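PDB 6KHO: tryptophan decarboxylase 1 from Oryza sativa subsp. japonica, which catalyses the pyridoxal 5'-phosphate-dependent decarboxylation of L-tryptophan to tryptamine and of 5-hydroxy-L-tryptophan to serotonin. Local coordinates for residues S97-N108 against R485-Q493; S176-R187 against T216-F226. All coordinates share one frame; numbering follows the deposited sequence.

In the fold
Contact 1 joins the loop 97-108, which runs between helices 77-88 and 110-122, to the end of strand 481-487 of the four-stranded antiparallel sheet and the turn after it. Contact 2 packs helix 175-194 on helix 215-223 beside the seven-stranded sheet. Their centres lie about 29 Å apart, on opposite sides of the chain's centre, and their nearest atoms about 11 Å apart, so they do not touch. One pyridoxal phosphate links them: the side chain of Phe104 in contact 1 comes to about 3 Å from it between nearest atoms, on the O3 side of the cofactor ring, while Ser176 in contact 2 binds its phosphate. Both contacts also reach the second subunit of the homodimer.

Contact 1. Residues S97-N108 against R485-Q493; sequences SPNFFAFFPSTN and RFAVGSSLQ
Arg485 turns its guanidinium edge to the carbonyl of Phe103 and grips that one oxygen with two nitrogens. NH1 lies 2.8 Å from Phe103 O, in the carbonyl plane and on a lone pair; NH2 reaches the same atom from above that plane. A bend at chi3 (83°) brings this edge to Phe103 O and sets NH2 over one face of the Phe104 ring, a cation-pi contact with Arg485 CZ 4.9 Å from the ring centroid and the two planes nearly perpendicular. Thr273 O and Ser274 O take further bonds from NH2 and NE. A leucine here would probably leave Phe103 O without its two donors and the Phe104 face without its cation.

Phe104 belongs to the experimentally established serotonin site and stacks on Tyr301 of the cofactor pocket; through its ring the last residues of strand 481-487, in the four-stranded antiparallel sheet, meet the wall of the active site.

The other polar links run along the loop. Ala487 N bonds to Phe101 O at 3.0 Å, and Gln493 NE2 donates almost straight (171°) to Pro98 O. Ser490 OG and Phe100 N approach Ser97 O from opposite faces of its plane, the serine at 2.8 Å. Near the far end Asn108 N donates to Ser491 OG at 2.8 Å.

Among the apolar pairs, the Phe101 and Phe486 rings form an offset stack, centroids 4.4 Å apart and planes at 24°. Pro105 CG lies 3.7 Å from Gly489 C, where a side chain in place of the glycine hydrogen would crowd the proline ring.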
loop_
_atom_site.group_PDB
_atom_site.type_symbol
_atom_site.label_atom_id
_atom_site.label_comp_id
_atom_site.label_asym_id
_atom_site.label_seq_id
_atom_site.Cartn_x
_atom_site.Cartn_y
_atom_site.Cartn_z
ATOM N N SER A 97 -11.797 8.884 -18.427
ATOM C CA SER A 97 -12.390 9.335 -19.676
ATOM C C SER A 97 -12.568 8.163 -20.638
ATOM O O SER A 97 -11.694 7.299 -20.729
ATOM C CB SER A 97 -11.524 10.407 -20.335
ATOM O OG SER A 97 -12.068 10.754 -21.601
ATOM N N PRO A 98 -13.671 8.114 -21.392
ATOM C CA PRO A 98 -13.775 7.108 -22.462
ATOM C C PRO A 98 -12.744 7.292 -23.562
ATOM O O PRO A 98 -12.583 6.389 -24.387
ATOM C CB PRO A 98 -15.200 7.304 -23.002
ATOM C CG PRO A 98 -15.546 8.688 -22.648
ATOM C CD PRO A 98 -14.851 8.995 -21.346
ATOM N N ASN A 99 -12.035 8.417 -23.589
ATOM C CA ASN A 99 -11.008 8.692 -24.585
ATOM C C ASN A 99 -9.594 8.543 -24.031
ATOM O O ASN A 99 -8.635 8.966 -24.681
ATOM C CB ASN A 99 -11.217 10.102 -25.165
ATOM C CG ASN A 99 -12.545 10.239 -25.888
ATOM O OD1 ASN A 99 -13.012 9.284 -26.522
ATOM N ND2 ASN A 99 -13.177 11.418 -25.778
ATOM N N PHE A 100 -9.449 7.981 -22.832
ATOM C CA PHE A 100 -8.141 7.627 -22.295
ATOM C C PHE A 100 -7.723 6.294 -22.910
ATOM O O PHE A 100 -8.395 5.280 -22.700
ATOM C CB PHE A 100 -8.218 7.542 -20.767
ATOM C CG PHE A 100 -6.914 7.246 -20.094
ATOM C CD1 PHE A 100 -6.443 5.943 -19.999
ATOM C CD2 PHE A 100 -6.172 8.266 -19.522
ATOM C CE1 PHE A 100 -5.240 5.661 -19.359
ATOM C CE2 PHE A 100 -4.980 7.997 -18.871
ATOM C CZ PHE A 100 -4.503 6.684 -18.802
ATOM N N PHE A 101 -6.639 6.298 -23.695
ATOM C CA PHE A 101 -6.197 5.113 -24.433
ATOM C C PHE A 101 -4.785 4.667 -24.061
ATOM O O PHE A 101 -4.198 3.858 -24.786
ATOM C CB PHE A 101 -6.249 5.359 -25.950
ATOM C CG PHE A 101 -7.590 5.820 -26.461
ATOM C CD1 PHE A 101 -8.697 4.986 -26.414
ATOM C CD2 PHE A 101 -7.735 7.078 -27.015
ATOM C CE1 PHE A 101 -9.929 5.408 -26.893
ATOM C CE2 PHE A 101 -8.968 7.502 -27.502
ATOM C CZ PHE A 101 -10.060 6.663 -27.445
ATOM N N ALA A 102 -4.222 5.177 -22.970
ATOM C CA ALA A 102 -2.825 4.974 -22.622
ATOM C C ALA A 102 -2.643 3.854 -21.589
ATOM O O ALA A 102 -3.583 3.445 -20.899
ATOM C CB ALA A 102 -2.232 6.282 -22.092
ATOM N N PHE A 103 -1.403 3.362 -21.499
ATOM C CA PHE A 103 -0.966 2.395 -20.476
ATOM C C PHE A 103 -1.921 1.201 -20.494
ATOM O O PHE A 103 -2.109 0.592 -21.557
ATOM C CB PHE A 103 -0.845 3.146 -19.155
ATOM C CG PHE A 103 -0.071 4.436 -19.276
ATOM C CD1 PHE A 103 1.244 4.423 -19.718
ATOM C CD2 PHE A 103 -0.661 5.656 -18.987
ATOM C CE1 PHE A 103 1.959 5.603 -19.859
ATOM C CE2 PHE A 103 0.051 6.844 -19.121
ATOM C CZ PHE A 103 1.361 6.815 -19.556
ATOM N N PHE A 104 -2.513 0.813 -19.365
ATOM C CA PHE A 104 -3.701 -0.027 -19.364
ATOM C C PHE A 104 -4.789 0.690 -18.571
ATOM O O PHE A 104 -4.482 1.414 -17.626
ATOM C CB PHE A 104 -3.444 -1.411 -18.754
ATOM C CG PHE A 104 -2.447 -2.237 -19.521
ATOM C CD1 PHE A 104 -2.711 -2.642 -20.827
ATOM C CD2 PHE A 104 -1.246 -2.603 -18.939
ATOM C CE1 PHE A 104 -1.793 -3.410 -21.524
ATOM C CE2 PHE A 104 -0.317 -3.370 -19.643
ATOM C CZ PHE A 104 -0.592 -3.760 -20.936
ATOM N N PRO A 105 -6.056 0.551 -18.950
ATOM C CA PRO A 105 -7.109 1.273 -18.227
ATOM C C PRO A 105 -7.193 0.823 -16.776
ATOM O O PRO A 105 -6.843 -0.308 -16.428
ATOM C CB PRO A 105 -8.383 0.920 -19.005
ATOM C CG PRO A 105 -8.059 -0.289 -19.754
ATOM C CD PRO A 105 -6.592 -0.228 -20.074
ATOM N N SER A 106 -7.623 1.739 -15.912
ATOM C CA SER A 106 -7.919 1.405 -14.520
ATOM C C SER A 106 -9.426 1.175 -14.456
ATOM O O SER A 106 -10.191 2.087 -14.139
ATOM C CB SER A 106 -7.449 2.508 -13.578
ATOM O OG SER A 106 -7.959 3.781 -13.965
ATOM N N THR A 107 -9.861 -0.047 -14.788
ATOM C CA THR A 107 -11.292 -0.300 -14.891
ATOM C C THR A 107 -11.920 -0.292 -13.500
ATOM O O THR A 107 -11.273 -0.610 -12.500
ATOM C CB THR A 107 -11.583 -1.622 -15.625
ATOM O OG1 THR A 107 -11.124 -2.763 -14.870
ATOM C CG2 THR A 107 -10.913 -1.627 -17.007
ATOM N N ASN A 108 -13.178 0.135 -13.436
ATOM C CA ASN A 108 -13.814 0.432 -12.161
ATOM C C ASN A 108 -15.281 0.019 -12.224
ATOM O O ASN A 108 -15.817 -0.304 -13.291
ATOM C CB ASN A 108 -13.660 1.930 -11.824
ATOM C CG ASN A 108 -13.533 2.195 -10.336
ATOM O OD1 ASN A 108 -13.721 1.300 -9.506
ATOM N ND2 ASN A 108 -13.213 3.445 -9.989
ATOM N N ARG A 485 0.690 2.813 -28.827
ATOM C CA ARG A 485 -0.204 1.883 -28.149
ATOM C C ARG A 485 -1.633 2.421 -28.145
ATOM O O ARG A 485 -1.863 3.615 -27.926
ATOM C CB ARG A 485 0.259 1.642 -26.710
ATOM C CG ARG A 485 1.614 0.970 -26.589
ATOM C CD ARG A 485 2.087 0.954 -25.139
ATOM N NE ARG A 485 1.520 -0.157 -24.372
ATOM C CZ ARG A 485 0.415 -0.070 -23.632
ATOM N NH1 ARG A 485 -0.271 1.072 -23.566
ATOM N NH2 ARG A 485 -0.017 -1.134 -22.960
ATOM N N PHE A 486 -2.591 1.524 -28.385
ATOM C CA PHE A 486 -4.021 1.807 -28.259
ATOM C C PHE A 486 -4.613 0.769 -27.303
ATOM O O PHE A 486 -4.916 -0.359 -27.708
ATOM C CB PHE A 486 -4.719 1.778 -29.621
ATOM C CG PHE A 486 -6.060 2.466 -29.628
ATOM C CD1 PHE A 486 -6.146 3.849 -29.713
ATOM C CD2 PHE A 486 -7.233 1.728 -29.542
ATOM C CE1 PHE A 486 -7.377 4.484 -29.722
ATOM C CE2 PHE A 486 -8.472 2.354 -29.544
ATOM C CZ PHE A 486 -8.547 3.734 -29.634
ATOM N N ALA A 487 -4.770 1.150 -26.032
ATOM C CA ALA A 487 -5.208 0.240 -24.977
ATOM C C ALA A 487 -6.687 0.489 -24.699
ATOM O O ALA A 487 -7.051 1.502 -24.089
ATOM C CB ALA A 487 -4.360 0.430 -23.721
ATOM N N VAL A 488 -7.522 -0.438 -25.150
ATOM C CA VAL A 488 -8.974 -0.337 -25.062
ATOM C C VAL A 488 -9.427 -0.780 -23.676
ATOM O O VAL A 488 -8.822 -1.675 -23.074
ATOM C CB VAL A 488 -9.613 -1.206 -26.167
ATOM C CG1 VAL A 488 -11.061 -1.532 -25.855
ATOM C CG2 VAL A 488 -9.483 -0.533 -27.539
ATOM N N GLY A 489 -10.484 -0.145 -23.151
ATOM C CA GLY A 489 -11.177 -0.706 -22.006
ATOM C C GLY A 489 -11.523 0.213 -20.848
ATOM O O GLY A 489 -12.083 -0.252 -19.847
ATOM N N SER A 490 -11.184 1.498 -20.940
ATOM C CA SER A 490 -11.687 2.459 -19.962
ATOM C C SER A 490 -13.174 2.214 -19.713
ATOM O O SER A 490 -13.940 1.989 -20.652
ATOM C CB SER A 490 -11.451 3.884 -20.463
ATOM O OG SER A 490 -11.942 4.828 -19.532
ATOM N N SER A 491 -13.571 2.193 -18.433
ATOM C CA SER A 491 -14.884 1.648 -18.090
ATOM C C SER A 491 -16.031 2.413 -18.765
ATOM O O SER A 491 -17.052 1.814 -19.131
ATOM C CB SER A 491 -15.064 1.632 -16.573
ATOM O OG SER A 491 -14.183 0.671 -15.995
ATOM N N LEU A 492 -15.896 3.733 -18.930
ATOM C CA LEU A 492 -16.949 4.509 -19.587
ATOM C C LEU A 492 -16.933 4.376 -21.110
ATOM O O LEU A 492 -17.850 4.873 -21.776
ATOM C CB LEU A 492 -16.828 5.985 -19.194
ATOM C CG LEU A 492 -17.232 6.253 -17.743
ATOM C CD1 LEU A 492 -16.989 7.703 -17.329
ATOM C CD2 LEU A 492 -18.691 5.860 -17.562
ATOM N N GLN A 493 -15.937 3.699 -21.668
ATOM C CA GLN A 493 -15.708 3.696 -23.106
ATOM C C GLN A 493 -16.612 2.686 -23.809
ATOM O O GLN A 493 -16.724 1.534 -23.378
ATOM C CB GLN A 493 -14.232 3.391 -23.362
ATOM C CG GLN A 493 -13.851 2.966 -24.752
ATOM C CD GLN A 493 -12.394 2.589 -24.801
ATOM O OE1 GLN A 493 -12.050 1.427 -25.006
ATOM N NE2 GLN A 493 -11.524 3.567 -24.571
HETATM O O HOH W 1 -9.214 2.720 -22.894
HETATM O O HOH W 2 -1.524 4.777 -25.755
HETATM O O HOH W 3 -6.017 2.571 -21.488
HETATM O O HOH W 4 0.465 3.935 -23.788
HETATM O O HOH W 5 -11.503 2.988 -16.404
#

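Contact 2. Residues S176-R187 against T216-F226. With PLP (pyridoxal-5'-phosphate), chain C.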
loop_
_atom_site.group_PDB
_atom_site.type_symbol
_atom_site.label_atom_id
_atom_site.label_comp_id
_atom_site.label_asym_id
_atom_site.label_seq_id
_atom_site.Cartn_x
_atom_site.Cartn_y
_atom_site.Cartn_z
ATOM N N SER A 176 4.780 -4.739 -7.649
ATOM C CA SER A 176 6.137 -4.605 -7.127
ATOM C C SER A 176 6.289 -5.291 -5.772
ATOM O O SER A 176 7.288 -5.981 -5.540
ATOM C CB SER A 176 6.533 -3.132 -7.019
ATOM O OG SER A 176 6.448 -2.495 -8.282
ATOM N N GLU A 177 5.321 -5.103 -4.859
ATOM C CA GLU A 177 5.405 -5.781 -3.568
ATOM C C GLU A 177 5.310 -7.295 -3.728
ATOM O O GLU A 177 5.968 -8.042 -2.999
ATOM C CB GLU A 177 4.314 -5.288 -2.604
ATOM C CG GLU A 177 4.566 -5.804 -1.157
ATOM C CD GLU A 177 3.601 -5.236 -0.136
ATOM O OE1 GLU A 177 2.746 -4.405 -0.523
ATOM O OE2 GLU A 177 3.700 -5.620 1.056
ATOM N N ALA A 178 4.468 -7.767 -4.650
ATOM C CA ALA A 178 4.380 -9.199 -4.893
ATOM C C ALA A 178 5.704 -9.743 -5.427
ATOM O O ALA A 178 6.141 -10.838 -5.042
ATOM C CB ALA A 178 3.232 -9.484 -5.866
ATOM N N MET A 179 6.361 -8.981 -6.301
ATOM C CA MET A 179 7.681 -9.377 -6.765
ATOM C C MET A 179 8.680 -9.351 -5.625
ATOM O O MET A 179 9.500 -10.266 -5.490
ATOM C CB MET A 179 8.140 -8.453 -7.891
ATOM C CG MET A 179 7.460 -8.729 -9.203
ATOM S SD MET A 179 7.733 -7.385 -10.370
ATOM C CE MET A 179 6.965 -8.073 -11.836
ATOM N N LEU A 180 8.628 -8.312 -4.797
ATOM C CA LEU A 180 9.634 -8.151 -3.749
ATOM C C LEU A 180 9.561 -9.290 -2.734
ATOM O O LEU A 180 10.590 -9.844 -2.329
ATOM C CB LEU A 180 9.457 -6.804 -3.052
ATOM C CG LEU A 180 10.301 -6.537 -1.797
ATOM C CD1 LEU A 180 11.803 -6.698 -2.088
ATOM C CD2 LEU A 180 10.038 -5.148 -1.262
ATOM N N VAL A 181 8.352 -9.648 -2.299
ATOM C CA VAL A 181 8.280 -10.645 -1.238
ATOM C C VAL A 181 8.654 -12.028 -1.778
ATOM O O VAL A 181 9.268 -12.827 -1.063
ATOM C CB VAL A 181 6.897 -10.630 -0.548
ATOM C CG1 VAL A 181 6.602 -9.249 0.071
ATOM C CG2 VAL A 181 5.764 -11.053 -1.493
ATOM N N THR A 182 8.319 -12.337 -3.032
ATOM C CA THR A 182 8.736 -13.634 -3.564
ATOM C C THR A 182 10.228 -13.657 -3.878
ATOM O O THR A 182 10.868 -14.706 -3.741
ATOM C CB THR A 182 7.932 -14.024 -4.809
ATOM O OG1 THR A 182 8.048 -13.015 -5.829
ATOM C CG2 THR A 182 6.464 -14.250 -4.448
ATOM N N LEU A 183 10.795 -12.526 -4.313
ATOM C CA LEU A 183 12.245 -12.446 -4.470
ATOM C C LEU A 183 12.952 -12.664 -3.142
ATOM O O LEU A 183 14.013 -13.301 -3.093
ATOM C CB LEU A 183 12.658 -11.094 -5.052
ATOM C CG LEU A 183 12.540 -10.918 -6.556
ATOM C CD1 LEU A 183 12.445 -9.427 -6.879
ATOM C CD2 LEU A 183 13.762 -11.552 -7.222
ATOM N N VAL A 184 12.394 -12.126 -2.057
ATOM C CA VAL A 184 13.027 -12.288 -0.755
ATOM C C VAL A 184 12.963 -13.746 -0.316
ATOM O O VAL A 184 13.945 -14.296 0.190
ATOM C CB VAL A 184 12.387 -11.347 0.276
ATOM C CG1 VAL A 184 12.726 -11.802 1.695
ATOM C CG2 VAL A 184 12.893 -9.920 0.048
ATOM N N ALA A 185 11.829 -14.407 -0.545
ATOM C CA ALA A 185 11.736 -15.825 -0.199
ATOM C C ALA A 185 12.728 -16.657 -1.013
ATOM O O ALA A 185 13.430 -17.518 -0.468
ATOM C CB ALA A 185 10.303 -16.317 -0.401
ATOM N N ALA A 186 12.815 -16.399 -2.321
ATOM C CA ALA A 186 13.755 -17.145 -3.158
ATOM C C ALA A 186 15.192 -16.862 -2.745
ATOM O O ALA A 186 16.014 -17.784 -2.651
ATOM C CB ALA A 186 13.544 -16.804 -4.634
ATOM N N ARG A 187 15.506 -15.585 -2.494
ATOM C CA ARG A 187 16.830 -15.194 -2.020
ATOM C C ARG A 187 17.218 -15.943 -0.751
ATOM O O ARG A 187 18.317 -16.509 -0.655
ATOM C CB ARG A 187 16.865 -13.684 -1.772
ATOM C CG ARG A 187 18.224 -13.143 -1.286
ATOM C CD ARG A 187 18.086 -11.749 -0.648
ATOM N NE ARG A 187 17.433 -11.816 0.662
ATOM C CZ ARG A 187 16.986 -10.766 1.351
ATOM N NH1 ARG A 187 17.103 -9.530 0.862
ATOM N NH2 ARG A 187 16.407 -10.957 2.532
ATOM N N THR A 216 9.678 -2.406 -12.998
ATOM C CA THR A 216 9.558 -2.558 -11.554
ATOM C C THR A 216 10.123 -3.881 -11.037
ATOM O O THR A 216 10.473 -3.961 -9.854
ATOM C CB THR A 216 8.093 -2.405 -11.138
ATOM O OG1 THR A 216 8.035 -2.037 -9.755
ATOM C CG2 THR A 216 7.289 -3.688 -11.377
ATOM N N PHE A 217 10.218 -4.916 -11.878
ATOM C CA PHE A 217 10.863 -6.159 -11.441
ATOM C C PHE A 217 12.329 -5.931 -11.129
ATOM O O PHE A 217 12.838 -6.370 -10.089
ATOM C CB PHE A 217 10.745 -7.246 -12.505
ATOM C CG PHE A 217 11.586 -8.464 -12.204
ATOM C CD1 PHE A 217 11.275 -9.284 -11.126
ATOM C CD2 PHE A 217 12.687 -8.774 -12.973
ATOM C CE1 PHE A 217 12.047 -10.397 -10.827
ATOM C CE2 PHE A 217 13.478 -9.902 -12.678
ATOM C CZ PHE A 217 13.150 -10.713 -11.606
ATOM N N PHE A 218 13.038 -5.266 -12.042
ATOM C CA PHE A 218 14.457 -5.033 -11.831
ATOM C C PHE A 218 14.692 -4.151 -10.620
ATOM O O PHE A 218 15.674 -4.345 -9.893
ATOM C CB PHE A 218 15.062 -4.442 -13.106
ATOM C CG PHE A 218 14.816 -5.302 -14.323
ATOM C CD1 PHE A 218 15.545 -6.462 -14.520
ATOM C CD2 PHE A 218 13.822 -4.982 -15.230
ATOM C CE1 PHE A 218 15.309 -7.283 -15.623
ATOM C CE2 PHE A 218 13.584 -5.791 -16.332
ATOM C CZ PHE A 218 14.331 -6.940 -16.528
ATOM N N LYS A 219 13.777 -3.215 -10.358
ATOM C CA LYS A 219 13.895 -2.388 -9.164
ATOM C C LYS A 219 13.696 -3.211 -7.892
ATOM O O LYS A 219 14.421 -3.024 -6.910
ATOM C CB LYS A 219 12.892 -1.236 -9.234
ATOM C CG LYS A 219 12.824 -0.396 -7.972
ATOM C CD LYS A 219 11.899 0.807 -8.151
ATOM C CE LYS A 219 11.474 1.363 -6.804
ATOM N NZ LYS A 219 10.342 2.306 -6.947
ATOM N N ALA A 220 12.719 -4.125 -7.893
ATOM C CA ALA A 220 12.516 -5.003 -6.742
ATOM C C ALA A 220 13.749 -5.868 -6.480
ATOM O O ALA A 220 14.126 -6.102 -5.322
ATOM C CB ALA A 220 11.274 -5.870 -6.972
ATOM N N CYS A 221 14.389 -6.351 -7.545
ATOM C CA CYS A 221 15.651 -7.079 -7.399
ATOM C C CYS A 221 16.680 -6.246 -6.644
ATOM O O CYS A 221 17.280 -6.710 -5.665
ATOM C CB CYS A 221 16.183 -7.477 -8.773
ATOM S SG CYS A 221 15.196 -8.720 -9.592
ATOM N N ARG A 222 16.865 -4.989 -7.063
ATOM C CA ARG A 222 17.812 -4.110 -6.382
ATOM C C ARG A 222 17.400 -3.859 -4.935
ATOM O O ARG A 222 18.254 -3.840 -4.037
ATOM C CB ARG A 222 17.954 -2.798 -7.161
ATOM C CG ARG A 222 18.471 -3.031 -8.607
ATOM C CD ARG A 222 18.773 -1.740 -9.401
ATOM N NE ARG A 222 17.885 -0.631 -9.053
ATOM C CZ ARG A 222 16.912 -0.151 -9.830
ATOM N NH1 ARG A 222 16.684 -0.677 -11.029
ATOM N NH2 ARG A 222 16.163 0.864 -9.402
ATOM N N LEU A 223 16.097 -3.681 -4.685
ATOM C CA LEU A 223 15.618 -3.500 -3.316
ATOM C C LEU A 223 16.032 -4.667 -2.427
ATOM O O LEU A 223 16.510 -4.474 -1.299
ATOM C CB LEU A 223 14.095 -3.358 -3.308
ATOM C CG LEU A 223 13.462 -2.023 -3.735
ATOM C CD1 LEU A 223 11.941 -2.110 -3.661
ATOM C CD2 LEU A 223 13.964 -0.868 -2.878
ATOM N N ALA A 224 15.809 -5.892 -2.905
ATOM C CA ALA A 224 16.119 -7.098 -2.144
ATOM C C ALA A 224 17.618 -7.378 -2.046
ATOM O O ALA A 224 18.008 -8.334 -1.363
ATOM C CB ALA A 224 15.407 -8.301 -2.769
ATOM N N GLY A 225 18.463 -6.581 -2.694
ATOM C CA GLY A 225 19.899 -6.688 -2.510
ATOM C C GLY A 225 20.641 -7.531 -3.523
ATOM O O GLY A 225 21.815 -7.854 -3.287
ATOM N N PHE A 226 20.011 -7.902 -4.633
ATOM C CA PHE A 226 20.726 -8.629 -5.669
ATOM C C PHE A 226 21.721 -7.702 -6.358
ATOM O O PHE A 226 21.455 -6.511 -6.542
ATOM C CB PHE A 226 19.759 -9.193 -6.703
ATOM C CG PHE A 226 18.950 -10.363 -6.207
ATOM C CD1 PHE A 226 17.726 -10.161 -5.586
ATOM C CD2 PHE A 226 19.428 -11.652 -6.342
ATOM C CE1 PHE A 226 16.974 -11.231 -5.133
ATOM C CE2 PHE A 226 18.691 -12.730 -5.884
ATOM C CZ PHE A 226 17.459 -12.523 -5.285
HETATM N N1 PLP C . 3.635 -5.642 -14.518
HETATM C C2 PLP C . 2.743 -5.602 -15.571
HETATM C C2A PLP C . 2.746 -6.650 -16.640
HETATM C C3 PLP C . 1.822 -4.570 -15.653
HETATM O O3 PLP C . 0.937 -4.535 -16.697
HETATM C C4 PLP C . 1.784 -3.585 -14.672
HETATM C C4A PLP C . 0.576 -2.703 -14.544
HETATM C C5 PLP C . 2.682 -3.624 -13.615
HETATM C C6 PLP C . 3.613 -4.658 -13.544
HETATM C C5A PLP C . 2.609 -2.516 -12.585
HETATM O O4P PLP C . 3.340 -2.785 -11.412
HETATM P P PLP C . 2.953 -2.070 -10.005
HETATM O O1P PLP C . 2.799 -0.585 -10.188
HETATM O O2P PLP C . 4.056 -2.401 -9.030
HETATM O O3P PLP C . 1.628 -2.586 -9.469
#
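With CG beside its backbone N (chi1 -81°), Leu183 sends both methyls into the opposing segment: CD1 reaches Ala220 CB at 3.7 Å, and CD2 reaches Phe226 CE1. Met179 likewise keeps CG beside its N (chi1 -75°) and runs on extended, which lays SD 3.7 Å from Phe217 CB and at the edge of that ring, a Met-aromatic contact. Ala220 is a knob in a hole formed by Ser176, Met179, Leu180 and Leu183, and its small methyl is consistent with axes that come within 8.9 Å at a crossing angle of -43°. Further along, Ala224 CB packs against Leu180 CD1 and Val184 CG2.

The polar link comes where the second helix ends. Arg187, bent at chi3, points NH1 at Ala224 O, 2.7 Å away and in the guanidinium plane, just before Gly225 closes the helix in a Schellman motif. Its CB meanwhile rests against Phe226 CZ at 3.7 Å.

At the other end Ser176 N donates to phosphate oxygen O2P of the cofactor at 2.8 Å; Thr175 N of the same chain and Gly381 N of the second subunit hydrogen-bond to it too.

Across the dimer interface, Arg187 bonds to Arg222 O and Leu223 O of the second subunit, and Leu180 packs on its counterpart there. The pair lies against the large sheet: Met179 touches strand 294-298, Phe217, Cys221 and Phe226 touch strand 205-210, and Cys221 also meets strand 231-234.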